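Local coordinates for protein exotoxin type A (Streptococcus pyogenes phage T12, PDB 1FNU) that probably acts as a secreted superantigen toxin that links MHC class II molecules to T-cell receptors, at residues S7-S12 with Y167-I172; S13-L18 with F186-E191; L46-S51 with L58-K63; V118-I123 with T211-V216. All coordinates share one frame; numbering follows the deposited sequence.

Overall arrangement
The N-terminal segment before helix 19-26 makes two contacts in succession. Contact 1 sets residues 7-12 on segment 167-172, at the start of strand 169-176, and contact 2 sets residues 13-18 on the loop 186-191. The two touch each other, and their segments alternate along the chain. Contact 3 closes a short hairpin in the OB-fold domain. It is nested inside the long loops closed by contacts 1 and 2, about 30 Å from contact 1 between centres. Contact 4 comes later in the chain than contact 3. It pairs strands 110-123 and 212-219 in the beta-grasp domain and crosses contacts 1 and 2. Contacts 1 and 4 reach the same sheet.

Contact 1 (S7-S12 with Y167-I172); sequences SQLHRS and YETGYI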
loop_
_atom_site.group_PDB
_atom_site.type_symbol
_atom_site.label_atom_id
_atom_site.label_comp_id
_atom_site.label_asym_id
_atom_site.label_seq_id
_atom_site.Cartn_x
_atom_site.Cartn_y
_atom_site.Cartn_z
ATOM N N SER A 7 14.447 -17.182 -27.846
ATOM C CA SER A 7 13.014 -17.009 -27.534
ATOM C C SER A 7 12.776 -16.776 -26.048
ATOM O O SER A 7 11.698 -16.356 -25.659
ATOM C CB SER A 7 12.257 -18.273 -27.935
ATOM O OG SER A 7 12.853 -19.374 -27.255
ATOM N N GLN A 8 13.780 -17.108 -25.236
ATOM C CA GLN A 8 13.769 -16.938 -23.783
ATOM C C GLN A 8 14.095 -15.512 -23.366
ATOM O O GLN A 8 13.833 -15.154 -22.247
ATOM C CB GLN A 8 14.785 -17.885 -23.105
ATOM C CG GLN A 8 14.411 -19.384 -23.205
ATOM C CD GLN A 8 15.401 -20.388 -22.551
ATOM O OE1 GLN A 8 15.122 -21.598 -22.527
ATOM N NE2 GLN A 8 16.540 -19.904 -22.050
ATOM N N LEU A 9 14.705 -14.719 -24.243
ATOM C CA LEU A 9 15.031 -13.343 -23.941
ATOM C C LEU A 9 13.843 -12.396 -24.087
ATOM O O LEU A 9 13.027 -12.519 -24.976
ATOM C CB LEU A 9 16.202 -12.879 -24.823
ATOM C CG LEU A 9 17.455 -13.775 -24.555
ATOM C CD1 LEU A 9 18.525 -13.625 -25.631
ATOM C CD2 LEU A 9 18.000 -13.471 -23.143
ATOM N N HIS A 10 13.754 -11.458 -23.162
ATOM C CA HIS A 10 12.690 -10.439 -23.161
ATOM C C HIS A 10 13.082 -9.348 -24.159
ATOM O O HIS A 10 14.194 -8.833 -24.126
ATOM C CB HIS A 10 12.547 -9.827 -21.746
ATOM C CG HIS A 10 12.089 -10.792 -20.695
ATOM N ND1 HIS A 10 12.259 -10.553 -19.346
ATOM C CD2 HIS A 10 11.342 -11.923 -20.776
ATOM C CE1 HIS A 10 11.637 -11.489 -18.639
ATOM N NE2 HIS A 10 11.070 -12.332 -19.482
ATOM N N ARG A 11 12.155 -9.001 -25.047
ATOM C CA ARG A 11 12.401 -7.971 -26.062
ATOM C C ARG A 11 12.073 -6.637 -25.423
ATOM O O ARG A 11 10.959 -6.464 -24.872
ATOM C CB ARG A 11 11.497 -8.223 -27.299
ATOM C CG ARG A 11 11.826 -9.521 -28.224
ATOM C CD ARG A 11 10.635 -9.821 -29.250
ATOM N NE ARG A 11 10.256 -8.492 -29.750
ATOM C CZ ARG A 11 9.084 -8.098 -30.278
ATOM N NH1 ARG A 11 8.036 -8.913 -30.441
ATOM N NH2 ARG A 11 8.962 -6.809 -30.563
ATOM N N SER A 12 13.022 -5.706 -25.463
ATOM C CA SER A 12 12.813 -4.360 -24.859
ATOM C C SER A 12 11.695 -3.533 -25.513
ATOM O O SER A 12 11.088 -2.696 -24.863
ATOM C CB SER A 12 14.091 -3.492 -24.931
ATOM O OG SER A 12 14.387 -3.085 -26.283
ATOM N N TYR A 167 19.103 -1.414 -27.794
ATOM C CA TYR A 167 19.118 -2.868 -27.965
ATOM C C TYR A 167 17.770 -3.541 -27.825
ATOM O O TYR A 167 16.933 -3.100 -27.045
ATOM C CB TYR A 167 20.112 -3.476 -26.971
ATOM C CG TYR A 167 21.449 -2.832 -27.152
ATOM C CD1 TYR A 167 22.157 -2.997 -28.341
ATOM C CD2 TYR A 167 21.910 -1.880 -26.244
ATOM C CE1 TYR A 167 23.296 -2.205 -28.636
ATOM C CE2 TYR A 167 23.053 -1.068 -26.528
ATOM C CZ TYR A 167 23.705 -1.256 -27.731
ATOM O OH TYR A 167 24.702 -0.421 -28.068
ATOM N N GLU A 168 17.574 -4.617 -28.578
ATOM C CA GLU A 168 16.328 -5.367 -28.541
ATOM C C GLU A 168 16.416 -6.420 -27.440
ATOM O O GLU A 168 15.477 -6.645 -26.705
ATOM C CB GLU A 168 16.090 -6.011 -29.930
ATOM C CG GLU A 168 14.791 -6.796 -30.079
ATOM C CD GLU A 168 13.534 -5.951 -29.926
ATOM O OE1 GLU A 168 13.577 -4.719 -29.663
ATOM O OE2 GLU A 168 12.453 -6.542 -30.063
ATOM N N THR A 169 17.557 -7.093 -27.345
ATOM C CA THR A 169 17.656 -8.070 -26.300
ATOM C C THR A 169 19.017 -7.903 -25.683
ATOM O O THR A 169 19.900 -7.302 -26.285
ATOM C CB THR A 169 17.432 -9.483 -26.776
ATOM O OG1 THR A 169 18.440 -9.864 -27.702
ATOM C CG2 THR A 169 16.084 -9.629 -27.406
ATOM N N GLY A 170 19.139 -8.342 -24.429
ATOM C CA GLY A 170 20.407 -8.222 -23.730
ATOM C C GLY A 170 20.499 -9.112 -22.506
ATOM O O GLY A 170 19.500 -9.322 -21.839
ATOM N N TYR A 171 21.653 -9.710 -22.237
ATOM C CA TYR A 171 21.813 -10.523 -21.055
ATOM C C TYR A 171 23.278 -10.490 -20.684
ATOM O O TYR A 171 24.164 -10.092 -21.490
ATOM C CB TYR A 171 21.245 -11.939 -21.204
ATOM C CG TYR A 171 21.979 -12.920 -22.098
ATOM C CD1 TYR A 171 23.021 -13.706 -21.611
ATOM C CD2 TYR A 171 21.629 -13.040 -23.458
ATOM C CE1 TYR A 171 23.710 -14.628 -22.494
ATOM C CE2 TYR A 171 22.286 -13.931 -24.307
ATOM C CZ TYR A 171 23.299 -14.721 -23.832
ATOM O OH TYR A 171 23.780 -15.694 -24.679
ATOM N N ILE A 172 23.525 -10.765 -19.415
ATOM C CA ILE A 172 24.893 -10.740 -18.908
ATOM C C ILE A 172 25.069 -12.140 -18.334
ATOM O O ILE A 172 24.148 -12.679 -17.686
ATOM C CB ILE A 172 25.055 -9.671 -17.848
ATOM C CG1 ILE A 172 26.503 -9.668 -17.347
ATOM C CG2 ILE A 172 24.046 -9.911 -16.722
ATOM C CD1 ILE A 172 26.810 -8.531 -16.439
HETATM O O HOH W 1 16.914 -9.598 -23.482
#
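Leu-9, Arg-11 and Ser-12 pack on Tyr-171, Glu-168 and Tyr-167 in segment 167-172 of the beta-grasp domain. Glu-168 and Thr-169 both face Thr-219 there and form a classic beta bulge. The side chains of Arg-11 and Glu-168 lie side by side and point the same way. Their guanidinium and carboxylate planes are nearly coplanar, 30° apart. NE of Arg-11 makes a salt bridge to OE2 of Glu-168 at 3.0 Å. The N-H...O angle is 165°, and OE2 is met nearly along its C-O axis. The bend of Glu-168 at chi2 (63°) carries its CD toward Arg-11. OE2 of Glu-168 also lies 3.4 Å from CB of Arg-11. OG of Ser-13 hydrogen-bonds both OE2 of Glu-168 and NH2 of Arg-11, so it ties the pair together.

Leu-9 and Tyr-171 form the apolar part, with their side chains set aslant to each other. Both methyls of Leu-9 touch one ring atom, and the nearer is CD2, 3.7 Å from CD2 of Tyr-171. The Tyr-171 ring also meets the ring of Tyr-217. CB of Leu-9 packs on CB of Thr-169 at 4.1 Å. A water accepts from N of Gly-170 at 2.7 Å and probably donates to O of His-10.

Ser-12 is held twice. Its N donates to O of Glu-168 at 2.9 Å. Its OG donates to O of Tyr-167 at 2.7 Å, in the plane of that carbonyl.

Contact 2 (S13-L18 with F186-E191); sequences SLVKNL and FFPEPE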
loop_
_atom_site.group_PDB
_atom_site.type_symbol
_atom_site.label_atom_id
_atom_site.label_comp_id
_atom_site.label_asym_id
_atom_site.label_seq_id
_atom_site.Cartn_x
_atom_site.Cartn_y
_atom_site.Cartn_z
ATOM N N SER A 13 11.448 -3.775 -26.802
ATOM C CA SER A 13 10.449 -2.971 -27.538
ATOM C C SER A 13 9.000 -3.283 -27.151
ATOM O O SER A 13 8.147 -2.552 -27.519
ATOM C CB SER A 13 10.675 -3.087 -29.053
ATOM O OG SER A 13 10.547 -4.420 -29.462
ATOM N N LEU A 14 8.775 -4.345 -26.377
ATOM C CA LEU A 14 7.462 -4.706 -25.874
ATOM C C LEU A 14 7.230 -4.024 -24.494
ATOM O O LEU A 14 6.081 -3.724 -24.110
ATOM C CB LEU A 14 7.350 -6.224 -25.671
ATOM C CG LEU A 14 7.320 -7.175 -26.897
ATOM C CD1 LEU A 14 7.338 -8.677 -26.537
ATOM C CD2 LEU A 14 6.093 -6.861 -27.730
ATOM N N VAL A 15 8.315 -3.737 -23.769
ATOM C CA VAL A 15 8.213 -3.119 -22.444
ATOM C C VAL A 15 7.496 -1.744 -22.354
ATOM O O VAL A 15 7.807 -0.778 -23.031
ATOM C CB VAL A 15 9.629 -2.995 -21.800
ATOM C CG1 VAL A 15 9.514 -2.548 -20.319
ATOM C CG2 VAL A 15 10.379 -4.332 -21.898
ATOM N N LYS A 16 6.550 -1.679 -21.433
ATOM C CA LYS A 16 5.867 -0.433 -21.128
ATOM C C LYS A 16 6.639 0.192 -19.930
ATOM O O LYS A 16 6.916 -0.445 -18.910
ATOM C CB LYS A 16 4.364 -0.727 -20.809
ATOM C CG LYS A 16 3.655 0.271 -19.924
ATOM C CD LYS A 16 2.122 0.481 -20.265
ATOM C CE LYS A 16 1.165 -0.749 -20.282
ATOM N NZ LYS A 16 0.655 -1.200 -18.831
ATOM N N ASN A 17 7.058 1.435 -20.090
ATOM C CA ASN A 17 7.775 2.117 -19.025
ATOM C C ASN A 17 9.201 1.620 -18.773
ATOM O O ASN A 17 9.597 1.382 -17.603
ATOM C CB ASN A 17 6.982 2.080 -17.679
ATOM C CG ASN A 17 5.664 2.945 -17.710
ATOM O OD1 ASN A 17 5.601 4.048 -18.306
ATOM N ND2 ASN A 17 4.638 2.446 -17.048
ATOM N N LEU A 18 9.956 1.425 -19.851
ATOM C CA LEU A 18 11.304 0.948 -19.711
ATOM C C LEU A 18 12.140 1.953 -18.954
ATOM O O LEU A 18 13.162 1.569 -18.399
ATOM C CB LEU A 18 11.932 0.659 -21.094
ATOM C CG LEU A 18 13.299 -0.014 -21.148
ATOM C CD1 LEU A 18 13.319 -1.341 -20.383
ATOM C CD2 LEU A 18 13.622 -0.336 -22.650
ATOM N N PHE A 186 18.691 -8.430 -19.294
ATOM C CA PHE A 186 18.724 -6.989 -19.123
ATOM C C PHE A 186 17.330 -6.368 -19.189
ATOM O O PHE A 186 17.150 -5.241 -18.782
ATOM C CB PHE A 186 19.607 -6.278 -20.155
ATOM C CG PHE A 186 21.116 -6.421 -19.928
ATOM C CD1 PHE A 186 21.631 -6.872 -18.723
ATOM C CD2 PHE A 186 22.010 -5.970 -20.894
ATOM C CE1 PHE A 186 22.997 -6.874 -18.447
ATOM C CE2 PHE A 186 23.426 -5.958 -20.638
ATOM C CZ PHE A 186 23.912 -6.420 -19.392
ATOM N N PHE A 187 16.360 -7.113 -19.701
ATOM C CA PHE A 187 15.023 -6.584 -19.868
ATOM C C PHE A 187 13.933 -7.345 -19.128
ATOM O O PHE A 187 13.939 -8.567 -19.062
ATOM C CB PHE A 187 14.687 -6.511 -21.386
ATOM C CG PHE A 187 15.605 -5.625 -22.153
ATOM C CD1 PHE A 187 15.614 -4.254 -21.939
ATOM C CD2 PHE A 187 16.508 -6.146 -23.036
ATOM C CE1 PHE A 187 16.543 -3.379 -22.597
ATOM C CE2 PHE A 187 17.462 -5.279 -23.718
ATOM C CZ PHE A 187 17.471 -3.911 -23.487
ATOM N N PRO A 188 12.945 -6.600 -18.569
ATOM C CA PRO A 188 11.814 -7.132 -17.828
ATOM C C PRO A 188 10.717 -7.645 -18.768
ATOM O O PRO A 188 10.795 -7.431 -19.983
ATOM C CB PRO A 188 11.306 -5.880 -17.081
ATOM C CG PRO A 188 11.415 -4.835 -18.139
ATOM C CD PRO A 188 12.908 -5.115 -18.535
ATOM N N GLU A 189 9.673 -8.275 -18.191
ATOM C CA GLU A 189 8.491 -8.654 -18.969
ATOM C C GLU A 189 7.818 -7.287 -19.376
ATOM O O GLU A 189 8.149 -6.211 -18.813
ATOM C CB GLU A 189 7.518 -9.551 -18.186
ATOM C CG GLU A 189 7.098 -9.048 -16.869
ATOM C CD GLU A 189 6.008 -9.899 -16.259
ATOM O OE1 GLU A 189 5.829 -11.093 -16.653
ATOM O OE2 GLU A 189 5.321 -9.337 -15.378
ATOM N N PRO A 190 6.852 -7.315 -20.335
ATOM C CA PRO A 190 6.207 -6.088 -20.804
ATOM C C PRO A 190 5.612 -5.143 -19.772
ATOM O O PRO A 190 5.916 -3.967 -19.785
ATOM C CB PRO A 190 5.230 -6.639 -21.859
ATOM C CG PRO A 190 5.943 -7.844 -22.375
ATOM C CD PRO A 190 6.244 -8.467 -21.013
ATOM N N GLU A 191 4.759 -5.650 -18.890
ATOM C CA GLU A 191 4.200 -4.848 -17.817
ATOM C C GLU A 191 4.837 -5.462 -16.556
ATOM O O GLU A 191 4.638 -6.659 -16.206
ATOM C CB GLU A 191 2.681 -4.951 -17.824
ATOM C CG GLU A 191 2.130 -4.432 -19.139
ATOM C CD GLU A 191 1.311 -5.525 -19.861
ATOM O OE1 GLU A 191 0.122 -5.852 -19.395
ATOM O OE2 GLU A 191 1.891 -6.106 -20.874
#
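Val-15 meets Pro-188 with the two arms of its fork. CG of the proline ring fits against both methyls, 3.7 Å from CG1 and 3.9 Å from CG2 of Val-15. The two side chains cross at about a right angle. Val-15 also comes very close to Pro-190 by its backbone, with their CA atoms 3.9 Å apart.

Leu-18 fits a notch between Phe-187 and Pro-188. Its CG is anti to the backbone N (chi1 -173°), and chi2 (56°) then places CD1. CD1 of Leu-18 lies 4.0 Å from CD1 of Phe-187, at the ring edge and near its plane. The same methyl, Leu-18 CD1, lies 4.2 Å from CD of Pro-188. Farther along, Pro-190 makes the second bump. Its CG rests on CB of Leu-14 at 3.9 Å.

One backbone hydrogen bond joins the segments. N of Lys-16 donates to O of Pro-190 at 2.9 Å, nearly straight at 172°. The Lys-16 chain is bent, and its NZ lies 3.6 Å from CG of Glu-191. The charged ends of these two residues do not meet.

Glu-189 turns the other way, to His-44 of the second subunit. The N of Glu-191 bonds to Ser-43 OG of that same subunit.

The arrangement is plain packing of an irregular N-terminal segment on a proline-rich loop. That loop follows strand 182-185, an outermost strand of the sheet in the beta-grasp domain.

Contact 3 (L46-S51 with L58-K63); sequences LIYNVS and LKTELK
Leu-46 and Tyr-48 pair with Thr-60 and Leu-58 in an antiparallel beta hairpin of the OB-fold domain. Four backbone hydrogen bonds join these two hydrogen-bonded pairs. The shortest runs from N of Tyr-48 to O of Leu-58 at 2.7 Å. Between them Ile-47 and Lys-59 form a non-hydrogen-bonded pair, with CA atoms 4.3 Å apart. O of Leu-58 also receives a CA-H contact from Ile-47 CA at 3.2 Å.

The apolar contacts lie mainly on the face of Leu-46, Tyr-48, Leu-58 and Thr-60. OG1 of Thr-60 is anti to the backbone N (chi1 177°). This puts CG2 of Thr-60 between N and the carbonyl carbon, 4.0 Å from CE1 of Tyr-48. CD1 of Leu-46 meets CD1 of Leu-62, also at 4.0 Å. Past the strand end, CG2 of Val-50 presses on CB of Leu-58 at 3.7 Å. On the other face, CG1 of Ile-47 meets CG of Lys-59, the two chains set at a slant.

The charged contact is local. NZ of Lys-59 makes a salt bridge to OE2 of Glu-61 at 3.0 Å, from above the carboxylate plane. That NZ also bonds O of Tyr-88.

Strand 96-105 runs along the far side of strand 57-61, where OG1 of Thr-60 bonds O of Gly-101. Helix 65-72 packs on Leu-46 through Ala-68 and Phe-71, and strand 30-36 meets Tyr-48 and Val-50 through Val-35.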
loop_
_atom_site.group_PDB
_atom_site.type_symbol
_atom_site.label_atom_id
_atom_site.label_comp_id
_atom_site.label_asym_id
_atom_site.label_seq_id
_atom_site.Cartn_x
_atom_site.Cartn_y
_atom_site.Cartn_z
ATOM N N LEU A 46 16.497 -8.594 6.145
ATOM C CA LEU A 46 17.246 -7.923 7.242
ATOM C C LEU A 46 17.142 -6.379 6.926
ATOM O O LEU A 46 17.200 -5.981 5.780
ATOM C CB LEU A 46 18.740 -8.374 7.337
ATOM C CG LEU A 46 19.049 -9.861 7.739
ATOM C CD1 LEU A 46 20.549 -10.177 7.421
ATOM C CD2 LEU A 46 18.606 -10.041 9.264
ATOM N N ILE A 47 16.965 -5.571 7.968
ATOM C CA ILE A 47 16.788 -4.124 7.933
ATOM C C ILE A 47 18.002 -3.561 8.584
ATOM O O ILE A 47 18.482 -4.104 9.597
ATOM C CB ILE A 47 15.556 -3.742 8.768
ATOM C CG1 ILE A 47 14.329 -4.353 8.108
ATOM C CG2 ILE A 47 15.440 -2.246 8.959
ATOM C CD1 ILE A 47 13.071 -3.996 8.881
ATOM N N TYR A 48 18.505 -2.487 7.999
ATOM C CA TYR A 48 19.736 -1.823 8.433
ATOM C C TYR A 48 19.470 -0.360 8.668
ATOM O O TYR A 48 18.741 0.301 7.922
ATOM C CB TYR A 48 20.901 -1.987 7.421
ATOM C CG TYR A 48 21.464 -3.418 7.275
ATOM C CD1 TYR A 48 20.734 -4.429 6.605
ATOM C CD2 TYR A 48 22.684 -3.776 7.869
ATOM C CE1 TYR A 48 21.223 -5.766 6.543
ATOM C CE2 TYR A 48 23.171 -5.100 7.811
ATOM C CZ TYR A 48 22.451 -6.083 7.162
ATOM O OH TYR A 48 22.958 -7.377 7.169
ATOM N N ASN A 49 19.952 0.106 9.815
ATOM C CA ASN A 49 19.760 1.497 10.146
ATOM C C ASN A 49 20.886 2.226 9.419
ATOM O O ASN A 49 21.923 2.515 10.026
ATOM C CB ASN A 49 19.858 1.718 11.694
ATOM C CG ASN A 49 19.791 3.201 12.064
ATOM O OD1 ASN A 49 18.865 3.873 11.618
ATOM N ND2 ASN A 49 20.820 3.750 12.862
ATOM N N VAL A 50 20.727 2.413 8.111
ATOM C CA VAL A 50 21.744 3.112 7.308
ATOM C C VAL A 50 21.034 4.160 6.430
ATOM O O VAL A 50 19.814 3.984 6.159
ATOM C CB VAL A 50 22.610 2.168 6.430
ATOM C CG1 VAL A 50 23.606 1.408 7.274
ATOM C CG2 VAL A 50 21.705 1.212 5.646
ATOM N N SER A 51 21.791 5.223 6.031
ATOM C CA SER A 51 21.301 6.370 5.215
ATOM C C SER A 51 21.911 6.650 3.838
ATOM O O SER A 51 23.011 6.227 3.520
ATOM C CB SER A 51 21.511 7.694 5.972
ATOM O OG SER A 51 20.621 7.700 7.032
ATOM N N LEU A 58 17.048 0.851 5.448
ATOM C CA LEU A 58 17.234 0.046 4.246
ATOM C C LEU A 58 16.899 -1.373 4.531
ATOM O O LEU A 58 17.332 -1.967 5.575
ATOM C CB LEU A 58 18.697 0.148 3.746
ATOM C CG LEU A 58 19.263 -0.881 2.680
ATOM C CD1 LEU A 58 18.496 -0.753 1.385
ATOM C CD2 LEU A 58 20.788 -0.628 2.357
ATOM N N LYS A 59 16.169 -1.973 3.609
ATOM C CA LYS A 59 15.839 -3.385 3.804
ATOM C C LYS A 59 16.345 -4.236 2.626
ATOM O O LYS A 59 16.246 -3.833 1.469
ATOM C CB LYS A 59 14.306 -3.609 3.912
ATOM C CG LYS A 59 13.970 -5.053 4.132
ATOM C CD LYS A 59 12.449 -5.308 3.937
ATOM C CE LYS A 59 12.038 -5.460 2.463
ATOM N NZ LYS A 59 10.696 -6.047 2.353
ATOM N N THR A 60 16.973 -5.383 2.948
ATOM C CA THR A 60 17.352 -6.365 1.931
ATOM C C THR A 60 16.664 -7.690 2.129
ATOM O O THR A 60 16.611 -8.227 3.274
ATOM C CB THR A 60 18.844 -6.670 1.824
ATOM O OG1 THR A 60 18.989 -7.693 0.849
ATOM C CG2 THR A 60 19.468 -7.161 3.222
ATOM N N GLU A 61 16.125 -8.222 1.021
ATOM C CA GLU A 61 15.440 -9.470 1.038
ATOM C C GLU A 61 16.369 -10.469 0.457
ATOM O O GLU A 61 16.742 -10.339 -0.680
ATOM C CB GLU A 61 14.140 -9.466 0.194
ATOM C CG GLU A 61 12.962 -8.859 0.909
ATOM C CD GLU A 61 11.720 -8.833 -0.010
ATOM O OE1 GLU A 61 11.351 -9.977 -0.520
ATOM O OE2 GLU A 61 11.197 -7.657 -0.160
ATOM N N LEU A 62 16.655 -11.509 1.242
ATOM C CA LEU A 62 17.538 -12.576 0.833
ATOM C C LEU A 62 16.737 -13.799 0.362
ATOM O O LEU A 62 15.536 -13.787 0.242
ATOM C CB LEU A 62 18.503 -12.893 1.997
ATOM C CG LEU A 62 19.353 -11.616 2.207
ATOM C CD1 LEU A 62 19.736 -11.411 3.652
ATOM C CD2 LEU A 62 20.603 -11.659 1.268
ATOM N N LYS A 63 17.447 -14.862 0.069
ATOM C CA LYS A 63 16.866 -16.054 -0.452
ATOM C C LYS A 63 15.749 -16.654 0.321
ATOM O O LYS A 63 14.711 -16.975 -0.223
ATOM C CB LYS A 63 17.954 -17.096 -0.643
ATOM C CG LYS A 63 17.421 -18.368 -1.231
ATOM C CD LYS A 63 18.564 -19.369 -1.391
ATOM C CE LYS A 63 17.956 -20.704 -1.563
ATOM N NZ LYS A 63 18.858 -21.438 -2.558
#

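Contact 4 (V118-I123 with T211-V216); sequences VVKVSI and TSQIEV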
loop_
_atom_site.group_PDB
_atom_site.type_symbol
_atom_site.label_atom_id
_atom_site.label_comp_id
_atom_site.label_asym_id
_atom_site.label_seq_id
_atom_site.Cartn_x
_atom_site.Cartn_y
_atom_site.Cartn_z
ATOM N N VAL A 118 37.838 -7.591 -16.889
ATOM C CA VAL A 118 37.547 -7.243 -18.275
ATOM C C VAL A 118 36.179 -7.785 -18.694
ATOM O O VAL A 118 35.863 -8.961 -18.465
ATOM C CB VAL A 118 38.691 -7.747 -19.184
ATOM C CG1 VAL A 118 38.186 -8.081 -20.567
ATOM C CG2 VAL A 118 39.781 -6.659 -19.210
ATOM N N VAL A 119 35.343 -6.902 -19.260
ATOM C CA VAL A 119 33.993 -7.298 -19.663
ATOM C C VAL A 119 33.888 -7.431 -21.163
ATOM O O VAL A 119 34.085 -6.467 -21.874
ATOM C CB VAL A 119 32.925 -6.264 -19.127
ATOM C CG1 VAL A 119 31.544 -6.629 -19.610
ATOM C CG2 VAL A 119 32.961 -6.210 -17.592
ATOM N N LYS A 120 33.567 -8.635 -21.619
ATOM C CA LYS A 120 33.439 -8.946 -23.027
ATOM C C LYS A 120 32.065 -8.706 -23.584
ATOM O O LYS A 120 31.149 -9.446 -23.270
ATOM C CB LYS A 120 33.811 -10.397 -23.293
ATOM C CG LYS A 120 35.346 -10.656 -23.422
ATOM C CD LYS A 120 35.596 -12.155 -23.690
ATOM C CE LYS A 120 36.935 -12.667 -23.114
ATOM N NZ LYS A 120 36.813 -14.161 -22.745
ATOM N N VAL A 121 31.934 -7.699 -24.444
ATOM C CA VAL A 121 30.649 -7.430 -25.041
ATOM C C VAL A 121 30.550 -7.827 -26.512
ATOM O O VAL A 121 31.409 -7.460 -27.321
ATOM C CB VAL A 121 30.280 -5.923 -24.944
ATOM C CG1 VAL A 121 28.875 -5.703 -25.522
ATOM C CG2 VAL A 121 30.329 -5.428 -23.484
ATOM N N SER A 122 29.499 -8.594 -26.842
ATOM C CA SER A 122 29.180 -8.991 -28.219
ATOM C C SER A 122 27.902 -8.260 -28.558
ATOM O O SER A 122 27.067 -8.056 -27.688
ATOM C CB SER A 122 28.852 -10.470 -28.361
ATOM O OG SER A 122 29.964 -11.254 -28.028
ATOM N N ILE A 123 27.741 -7.863 -29.817
ATOM C CA ILE A 123 26.507 -7.186 -30.266
ATOM C C ILE A 123 26.196 -7.830 -31.591
ATOM O O ILE A 123 26.991 -7.762 -32.505
ATOM C CB ILE A 123 26.692 -5.726 -30.589
ATOM C CG1 ILE A 123 27.340 -5.003 -29.433
ATOM C CG2 ILE A 123 25.342 -5.126 -30.961
ATOM C CD1 ILE A 123 27.532 -3.613 -29.736
ATOM N N THR A 211 38.720 -15.029 -10.181
ATOM C CA THR A 211 38.499 -16.054 -11.201
ATOM C C THR A 211 37.146 -16.201 -11.888
ATOM O O THR A 211 36.822 -17.279 -12.417
ATOM C CB THR A 211 38.849 -17.432 -10.663
ATOM O OG1 THR A 211 37.857 -17.844 -9.703
ATOM C CG2 THR A 211 40.244 -17.392 -10.040
ATOM N N SER A 212 36.370 -15.134 -11.941
ATOM C CA SER A 212 35.075 -15.237 -12.608
ATOM C C SER A 212 35.093 -14.342 -13.862
ATOM O O SER A 212 35.672 -13.275 -13.858
ATOM C CB SER A 212 33.976 -14.802 -11.625
ATOM O OG SER A 212 33.880 -15.665 -10.513
ATOM N N GLN A 213 34.493 -14.792 -14.951
ATOM C CA GLN A 213 34.449 -13.957 -16.171
ATOM C C GLN A 213 33.038 -13.372 -16.514
ATOM O O GLN A 213 32.006 -14.043 -16.327
ATOM C CB GLN A 213 34.956 -14.766 -17.346
ATOM C CG GLN A 213 36.410 -14.596 -17.569
ATOM C CD GLN A 213 36.921 -15.689 -18.489
ATOM O OE1 GLN A 213 37.716 -16.574 -18.074
ATOM N NE2 GLN A 213 36.430 -15.681 -19.745
ATOM N N ILE A 214 33.029 -12.134 -17.024
ATOM C CA ILE A 214 31.762 -11.481 -17.372
ATOM C C ILE A 214 31.705 -11.350 -18.861
ATOM O O ILE A 214 32.644 -10.880 -19.491
ATOM C CB ILE A 214 31.670 -10.075 -16.816
ATOM C CG1 ILE A 214 31.905 -10.076 -15.286
ATOM C CG2 ILE A 214 30.310 -9.528 -17.173
ATOM C CD1 ILE A 214 32.174 -8.647 -14.658
ATOM N N GLU A 215 30.594 -11.770 -19.410
ATOM C CA GLU A 215 30.324 -11.725 -20.826
ATOM C C GLU A 215 28.948 -11.103 -21.083
ATOM O O GLU A 215 27.937 -11.511 -20.481
ATOM C CB GLU A 215 30.332 -13.147 -21.357
ATOM C CG GLU A 215 31.701 -13.550 -21.890
ATOM C CD GLU A 215 31.749 -14.995 -22.175
ATOM O OE1 GLU A 215 30.696 -15.570 -22.529
ATOM O OE2 GLU A 215 32.863 -15.563 -22.056
ATOM N N VAL A 216 28.926 -10.118 -21.975
ATOM C CA VAL A 216 27.691 -9.448 -22.346
ATOM C C VAL A 216 27.244 -9.658 -23.801
ATOM O O VAL A 216 28.007 -9.323 -24.713
ATOM C CB VAL A 216 27.810 -7.937 -22.119
ATOM C CG1 VAL A 216 26.613 -7.265 -22.698
ATOM C CG2 VAL A 216 27.885 -7.635 -20.644
HETATM O O HOH W 2 35.945 -11.492 -17.719
#
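Gln-213 reaches with its side chain toward Lys-120. Ile-214 then packs on Val-119. Segments 118-123 and 211-216 run parallel, 22° apart. CD1 of Ile-214 touches CG2 of Val-119 at 3.9 Å, and its CG2 meets the other methyl, CG1. The side chains are slanted against each other. A water spans the backbones here. It donates to O of Val-118 at 2.6 Å and accepts from N of Ile-214 at 3.1 Å. O of Ile-214 then takes a hydrogen bond from N of Lys-120 at 3.2 Å, with the donor tilted 27° from the carbonyl plane.

Glu-215 turns to the opposite face, where Lys-120 lies. CG of Glu-215 packs on CB of Lys-120. The charged ends come near but form no salt bridge, with OE2 of Glu-215 4.2 Å from NZ of Lys-120. OE1 of Glu-215 hydrogen-bonds the hydroxyl of Tyr-217.

Val-216 returns to the face of Ile-214 and is gripped at both backbone atoms. Its N donates to O of Lys-120 at 2.7 Å. Its O accepts from N of Ser-122, also at 2.7 Å. Both bonds are nearly straight. Val-216 and Val-121 lie side by side and point the same way, with CB of Val-216 3.8 Å from CG2 of Val-121. CG2 of Val-216 reaches back to CG1 of Val-119.

A parallel central pair of this kind is characteristic of the beta-grasp fold. Strand 126-135 flanks strand 110-123, and strand 169-176 flanks strand 212-219. Helix 142-157 covers the valine face through Val-149, which touches Val-119 and Val-216.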